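Local coordinates for putative secreted cellulose binding protein (Streptomyces coelicolor, PDB 4OY7) that oxidatively cleaves glycosidic bonds in cellulose with a copper ion, this chain being the lytic polysaccharide monooxygenase domain of a longer secreted protein, at residues Y104-A109 with G147-D152. Residues are numbered along the deposited sequence; the frame is centred on the assembly and turned at random.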
loop_
_atom_site.group_PDB
_atom_site.type_symbol
_atom_site.label_atom_id
_atom_site.label_comp_id
_atom_site.label_asym_id
_atom_site.label_seq_id
_atom_site.Cartn_x
_atom_site.Cartn_y
_atom_site.Cartn_z
ATOM N N TYR A 104 5.090 3.454 7.664
ATOM C CA TYR A 104 4.025 4.028 6.860
ATOM C C TYR A 104 4.244 5.527 6.769
ATOM O O TYR A 104 4.525 6.166 7.786
ATOM C CB TYR A 104 2.668 3.704 7.478
ATOM C CG TYR A 104 1.467 3.915 6.580
ATOM C CD1 TYR A 104 1.023 5.204 6.288
ATOM C CD2 TYR A 104 0.741 2.846 6.070
ATOM C CE1 TYR A 104 -0.067 5.419 5.477
ATOM C CE2 TYR A 104 -0.368 3.052 5.292
ATOM C CZ TYR A 104 -0.761 4.343 4.981
ATOM O OH TYR A 104 -1.862 4.556 4.192
ATOM N N SER A 105 4.210 6.084 5.555
ATOM C CA SER A 105 4.524 7.492 5.360
ATOM C C SER A 105 3.676 8.410 6.215
ATOM O O SER A 105 2.494 8.231 6.307
ATOM C CB SER A 105 4.330 7.879 3.889
ATOM O OG SER A 105 4.437 9.278 3.697
ATOM N N ASN A 106 4.312 9.425 6.815
ATOM C CA ASN A 106 3.566 10.508 7.475
ATOM C C ASN A 106 3.671 11.805 6.672
ATOM O O ASN A 106 3.921 12.869 7.235
ATOM C CB ASN A 106 4.039 10.735 8.918
ATOM C CG ASN A 106 5.468 11.199 9.000
ATOM O OD1 ASN A 106 6.163 11.255 7.989
ATOM N ND2 ASN A 106 5.927 11.502 10.203
ATOM N N TRP A 107 3.498 11.712 5.350
ATOM C CA TRP A 107 3.652 12.903 4.515
ATOM C C TRP A 107 2.755 14.045 5.018
ATOM O O TRP A 107 3.187 15.193 5.061
ATOM C CB TRP A 107 3.407 12.587 3.024
ATOM C CG TRP A 107 3.849 13.716 2.119
ATOM C CD1 TRP A 107 3.040 14.564 1.407
ATOM C CD2 TRP A 107 5.197 14.157 1.874
ATOM N NE1 TRP A 107 3.804 15.476 0.712
ATOM C CE2 TRP A 107 5.126 15.267 1.002
ATOM C CE3 TRP A 107 6.463 13.724 2.314
ATOM C CZ2 TRP A 107 6.273 15.951 0.555
ATOM C CZ3 TRP A 107 7.595 14.415 1.882
ATOM C CH2 TRP A 107 7.492 15.509 1.000
ATOM N N ALA A 108 1.507 13.733 5.372
ATOM C CA ALA A 108 0.745 14.583 6.299
ATOM C C ALA A 108 0.194 13.676 7.368
ATOM O O ALA A 108 -0.312 12.618 7.068
ATOM C CB ALA A 108 -0.357 15.374 5.605
ATOM N N ALA A 109 0.352 14.071 8.621
ATOM C CA ALA A 109 0.024 13.208 9.742
ATOM C C ALA A 109 -1.424 13.419 10.182
ATOM O O ALA A 109 -1.967 14.527 10.104
ATOM C CB ALA A 109 0.952 13.500 10.908
ATOM N N GLY A 147 10.778 11.063 12.285
ATOM C CA GLY A 147 10.838 12.079 11.232
ATOM C C GLY A 147 9.594 12.949 11.259
ATOM O O GLY A 147 8.490 12.479 11.560
ATOM N N SER A 148 9.776 14.236 10.988
ATOM C CA SER A 148 8.664 15.170 11.003
ATOM C C SER A 148 7.737 14.919 9.815
ATOM O O SER A 148 8.193 14.522 8.736
ATOM C CB SER A 148 9.182 16.607 10.976
ATOM O OG SER A 148 9.903 16.899 12.161
ATOM N N PRO A 149 6.430 15.159 10.000
ATOM C CA PRO A 149 5.535 15.050 8.866
ATOM C C PRO A 149 5.975 15.926 7.709
ATOM O O PRO A 149 6.494 17.027 7.920
ATOM C CB PRO A 149 4.192 15.529 9.424
ATOM C CG PRO A 149 4.276 15.277 10.888
ATOM C CD PRO A 149 5.713 15.476 11.247
ATOM N N GLY A 150 5.808 15.430 6.494
ATOM C CA GLY A 150 6.151 16.183 5.299
ATOM C C GLY A 150 7.634 16.278 4.977
ATOM O O GLY A 150 8.024 17.055 4.115
ATOM N N THR A 151 8.462 15.508 5.678
ATOM C CA THR A 151 9.901 15.414 5.377
ATOM C C THR A 151 10.206 14.072 4.732
ATOM O O THR A 151 9.533 13.065 5.006
ATOM C CB THR A 151 10.770 15.590 6.640
ATOM O OG1 THR A 151 10.529 14.529 7.570
ATOM C CG2 THR A 151 10.465 16.927 7.323
ATOM N N ASP A 152 11.199 14.047 3.845
ATOM C CA ASP A 152 11.544 12.832 3.130
ATOM C C ASP A 152 11.954 11.755 4.124
ATOM O O ASP A 152 12.770 12.013 4.997
ATOM C CB ASP A 152 12.713 13.078 2.164
ATOM C CG ASP A 152 12.305 13.856 0.918
ATOM O OD1 ASP A 152 11.128 13.760 0.475
ATOM O OD2 ASP A 152 13.200 14.546 0.366
HETATM O O HOH W 1 6.812 12.470 5.516
#
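The amide of Asn106 is gripped at both ends. Its ND2 donates to Gly147 O at 3.1 Å, with the acceptor lying in the amide plane and approached from above the Gly147 carbonyl plane, and also to Gln145 OE1. Its OD1 accepts from a water, 2.8 Å away, that donates in addition to Thr151 O. Nitrogen and oxygen are thus distinguished by their partners, and the bonds fix the flip of the group. CG stands in the crowded position between the backbone N and the carbonyl carbon (chi1 64°), which directs the amide at the loop. An alanine here would remove the amide and would probably loosen residues 147-151 from the strand end. The backbone adds one bond, Gly150 N to Asn106 O at 3.3 Å and 147° at the hydrogen. The loop is itself held as a type II turn from Ser148 to Thr151, where Ser148 O accepts from both Thr151 N and Thr151 OG1, the latter at 2.6 Å. The positive phi of residue 150 favours glycine. Gly150 CA sits over one face of the Trp107 six-membered ring, 4.1 Å from its centroid and 19° off the normal, a CH-pi contact. At the other end of the contact, Ala109 CB meets Pro149 CG at 3.8 Å. Trp107 also stacks with Phe48 and lies beside copper ligand His1, while His110, the other histidine ligand, follows directly after Ala109. At the surface, this contact joins the end of strand 99-105 to the loop linking strands 145-146 and 155-161 of the same antiparallel sheet.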